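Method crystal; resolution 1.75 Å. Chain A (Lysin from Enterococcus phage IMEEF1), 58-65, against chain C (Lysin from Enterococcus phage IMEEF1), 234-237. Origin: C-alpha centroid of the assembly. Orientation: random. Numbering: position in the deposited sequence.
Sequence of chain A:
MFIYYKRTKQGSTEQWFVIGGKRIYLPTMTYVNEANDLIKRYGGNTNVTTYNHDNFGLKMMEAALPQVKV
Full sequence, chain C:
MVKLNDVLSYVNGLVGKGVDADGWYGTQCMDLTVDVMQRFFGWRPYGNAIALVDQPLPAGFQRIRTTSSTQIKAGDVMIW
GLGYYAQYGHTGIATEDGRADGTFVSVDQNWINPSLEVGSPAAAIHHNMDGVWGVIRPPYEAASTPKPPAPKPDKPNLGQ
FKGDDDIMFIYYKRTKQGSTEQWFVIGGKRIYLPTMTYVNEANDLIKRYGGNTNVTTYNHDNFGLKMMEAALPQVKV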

ATOM      1  N   LEU A  58      12.816   8.417 -10.901  1.00 23.91           N
ATOM      2  CA  LEU A  58      14.205   7.988 -10.780  1.00 22.70           C
ATOM      3  C   LEU A  58      14.847   8.529  -9.500  1.00 26.13           C
ATOM      4  O   LEU A  58      15.453   7.769  -8.710  1.00 25.74           O
ATOM      5  N   LYS A  59      14.718   9.830  -9.263  1.00 28.45           N
ATOM      6  CA  LYS A  59      15.343  10.411  -8.075  1.00 27.95           C
ATOM      7  C   LYS A  59      14.853   9.783  -6.783  1.00 27.47           C
ATOM      8  O   LYS A  59      15.668   9.449  -5.844  1.00 26.10           O
ATOM      9  N   MET A  60      13.548   9.521  -6.706  1.00 26.36           N
ATOM     10  CA  MET A  60      13.014   8.839  -5.520  1.00 26.01           C
ATOM     11  C   MET A  60      13.513   7.349  -5.388  1.00 22.76           C
ATOM     12  O   MET A  60      13.955   6.924  -4.323  1.00 23.71           O
ATOM     13  N   MET A  61      13.609   6.603  -6.490  1.00 25.42           N
ATOM     14  CA  MET A  61      14.214   5.262  -6.426  1.00 25.56           C
ATOM     15  C   MET A  61      15.689   5.358  -5.988  1.00 26.17           C
ATOM     16  O   MET A  61      16.120   4.577  -5.120  1.00 25.72           O
ATOM     17  N   GLU A  62      16.443   6.350  -6.487  1.00 23.72           N
ATOM     18  CA  GLU A  62      17.894   6.382  -6.163  1.00 27.05           C
ATOM     19  C   GLU A  62      18.105   6.717  -4.685  1.00 29.59           C
ATOM     20  O   GLU A  62      19.040   6.199  -4.033  1.00 31.76           O
ATOM     21  N   ALA A  63      17.227   7.553  -4.155  1.00 26.50           N
ATOM     22  CA  ALA A  63      17.268   7.917  -2.747  1.00 28.23           C
ATOM     23  C   ALA A  63      16.885   6.798  -1.809  1.00 29.09           C
ATOM     24  O   ALA A  63      17.333   6.761  -0.656  1.00 31.93           O
ATOM     25  N   ALA A  64      15.947   5.958  -2.228  1.00 23.89           N
ATOM     26  CA  ALA A  64      15.398   4.971  -1.356  1.00 25.53           C
ATOM     27  C   ALA A  64      16.144   3.618  -1.438  1.00 25.96           C
ATOM     28  O   ALA A  64      16.056   2.808  -0.520  1.00 28.11           O
ATOM     29  N   LEU A  65      16.826   3.363  -2.566  1.00 25.62           N
ATOM     30  CA  LEU A  65      17.404   2.077  -2.845  1.00 27.30           C
ATOM     31  C   LEU A  65      18.903   2.316  -2.952  1.00 28.37           C
ATOM     32  O   LEU A  65      19.374   2.722  -3.988  1.00 27.45           O
TER
ATOM     33  N   GLN C 234      12.781   7.482   7.042  1.00 23.86           N
ATOM     34  CA  GLN C 234      12.566   8.542   6.099  1.00 26.42           C
ATOM     35  C   GLN C 234      13.785   8.750   5.228  1.00 27.17           C
ATOM     36  O   GLN C 234      14.863   8.735   5.723  1.00 26.96           O
ATOM     37  N   VAL C 235      13.601   8.950   3.931  1.00 23.29           N
ATOM     38  CA  VAL C 235      14.658   9.450   3.085  1.00 27.48           C
ATOM     39  C   VAL C 235      14.159  10.646   2.303  1.00 29.54           C
ATOM     40  O   VAL C 235      12.980  10.742   2.005  1.00 24.60           O
ATOM     41  N   LYS C 236      15.079  11.532   1.952  1.00 31.11           N
ATOM     42  CA  LYS C 236      14.750  12.833   1.367  1.00 40.61           C
ATOM     43  C   LYS C 236      14.983  12.821  -0.120  1.00 42.98           C
ATOM     44  O   LYS C 236      15.938  12.252  -0.602  1.00 38.61           O
ATOM     45  N   VAL C 237      14.125  13.520  -0.833  1.00 46.20           N
ATOM     46  CA  VAL C 237      14.313  13.744  -2.246  1.00 56.15           C
ATOM     47  C   VAL C 237      14.228  15.245  -2.539  1.00 66.01           C
ATOM     48  O   VAL C 237      13.516  15.970  -1.838  1.00 68.86           O
TER

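What holds the helix of chain A against the tail of chain C? The contact is apolar, and it rests on two valines set two residues apart in an extended segment. Val235(C) and Val237(C) both direct their CA-to-CB bonds toward the helix, while that of Lys236(C), between them, points away, the alternation expected of an extended backbone. On the helix, Met60(A) and Ala64(A) lie one turn apart and match this spacing: the CA of Met60(A) is 6.0 Å from the CA of Val237(C), and the CA of Ala64(A) is 6.4 Å from the CA of Val235(C). Together the two stretches bury a modest 242 Å².

How does each valine use its methyl groups? Val237(C), with chi1 at 78° (p), brings CG2 to the first part of the helical segment. CG2 of Val237(C) lies 3.8 Å from CG of Met60(A) and 3.9 Å from CB of Lys59(A), so it rests against two neighbouring residues of the same turn. Met60(A) is buried and adopts an m, t, m conformation; its CB leaves sideways, and the side of its chain at CG meets the valine. Val235(C), with chi1 at -61° (m), places its own CG2 by the last turn, 4.2 Å from CB of Ala64(A) and 4.5 Å from CB of Ala63(A). These are van der Waals distances, and beside these short side chains the methyl also lies close to the backbone: CG2 of Val235(C) is 4.1 Å from CA of Ala64(A).

Does any polar group take part? No hydrogen bond crosses between the stretches, although two carbonyl oxygens sit against carbon atoms. O of Ala63(A) is 3.8 Å from CG2 of Val235(C), and O of Lys236(C) is 3.7 Å from CB of Ala63(A), whose CA-to-CB bond points toward the other stretch. Neither methyl carbon offers a conventional donor, so both approaches are simple packing. Within the helix, backbone bonds follow the usual i to i-4 pattern, as in the bond from N of Ala63(A) to O of Lys59(A) at 3.0 Å and that from N of Ala64(A) to O of Met60(A), also 3.0 Å.

Where do the charged and remaining side chains go? Lys59(A) contributes its base rather than its amine: CB touches the valine methyl, but chi1 and chi2 are both m and the end of the chain leads away. Lys236(C) has an off-rotamer chi1 of -106°, and its side chain comes no nearer than the 6.6 Å from CB of Lys236(C) to CB of Ala63(A), leaving its carbonyl to make the contact. Leu58(A), Met61(A), Glu62(A) and Leu65(A) are out of reach of this part of chain C, and OE2 of Glu62(A) is hydrogen-bonded elsewhere in the structure. Gln234(C) likewise stays clear of the helix, its side chain extended with chi1 and chi2 both t.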

ATOM      1  CB  LEU A  58      15.023   8.404 -11.978  1.00 24.96           C
ATOM      2  CG  LEU A  58      16.502   7.950 -11.912  1.00 23.58           C
ATOM      3  CD1 LEU A  58      16.619   6.432 -11.698  1.00 26.63           C
ATOM      4  CD2 LEU A  58      17.270   8.397 -13.179  1.00 25.83           C
ATOM      5  CB  LYS A  59      15.154  11.910  -8.043  1.00 30.09           C
ATOM      6  CG  LYS A  59      15.896  12.685  -9.112  1.00 33.87           C
ATOM      7  CD  LYS A  59      17.382  12.785  -8.777  1.00 37.95           C
ATOM      8  CE  LYS A  59      18.041  13.759  -9.749  1.00 42.84           C
ATOM      9  NZ  LYS A  59      19.516  13.651  -9.634  1.00 41.66           N
ATOM     10  CB  MET A  60      11.455   8.950  -5.531  1.00 23.76           C
ATOM     11  CG  MET A  60      10.913  10.334  -5.129  1.00 25.33           C
ATOM     12  SD  MET A  60       9.105  10.322  -5.093  1.00 18.09           S
ATOM     13  CE  MET A  60       8.774  10.124  -6.827  1.00 20.23           C
ATOM     14  CB  MET A  61      14.139   4.540  -7.762  1.00 28.45           C
ATOM     15  CG  MET A  61      12.724   4.108  -8.179  1.00 27.47           C
ATOM     16  SD  MET A  61      12.661   2.878  -9.613  1.00 23.13           S
ATOM     17  CE  MET A  61      13.002   4.013 -10.921  1.00 27.89           C
ATOM     18  CB  GLU A  62      18.642   7.338  -7.083  1.00 27.90           C
ATOM     19  CG  GLU A  62      18.685   6.825  -8.541  1.00 28.73           C
ATOM     20  CD  GLU A  62      19.423   7.747  -9.523  1.00 30.65           C
ATOM     21  OE1 GLU A  62      19.429   8.985  -9.310  1.00 30.91           O
ATOM     22  OE2 GLU A  62      20.017   7.249 -10.524  1.00 31.29           O
ATOM     23  CB  ALA A  63      16.373   9.121  -2.512  1.00 27.85           C
ATOM     24  CB  ALA A  64      13.909   4.739  -1.651  1.00 26.78           C
ATOM     25  CB  LEU A  65      16.836   1.529  -4.167  1.00 27.66           C
ATOM     26  CG  LEU A  65      15.310   1.347  -4.242  1.00 32.68           C
ATOM     27  CD1 LEU A  65      14.856   1.155  -5.690  1.00 37.28           C
ATOM     28  CD2 LEU A  65      14.820   0.228  -3.367  1.00 32.88           C
TER
ATOM     29  CB  GLN C 234      12.242   9.822   6.831  1.00 25.41           C
ATOM     30  CG  GLN C 234      12.040  10.941   5.836  1.00 25.99           C
ATOM     31  CD  GLN C 234      11.536  12.212   6.477  1.00 27.16           C
ATOM     32  OE1 GLN C 234      11.469  12.304   7.686  1.00 30.46           O
ATOM     33  NE2 GLN C 234      11.189  13.193   5.658  1.00 26.02           N
ATOM     34  CB  VAL C 235      15.205   8.370   2.131  1.00 27.84           C
ATOM     35  CG1 VAL C 235      15.804   7.201   2.914  1.00 29.60           C
ATOM     36  CG2 VAL C 235      14.139   7.904   1.162  1.00 28.95           C
ATOM     37  CB  LYS C 236      15.630  13.940   1.934  1.00 43.75           C
ATOM     38  CG  LYS C 236      14.910  14.849   2.908  1.00 49.44           C
ATOM     39  CD  LYS C 236      14.889  14.225   4.270  1.00 48.81           C
ATOM     40  CE  LYS C 236      14.080  15.041   5.250  1.00 52.98           C
ATOM     41  NZ  LYS C 236      14.717  16.322   5.628  1.00 56.37           N
ATOM     42  CB  VAL C 237      13.268  12.960  -3.038  1.00 56.80           C
ATOM     43  CG1 VAL C 237      11.900  13.661  -3.017  1.00 56.67           C
ATOM     44  CG2 VAL C 237      13.770  12.731  -4.450  1.00 61.97           C
TER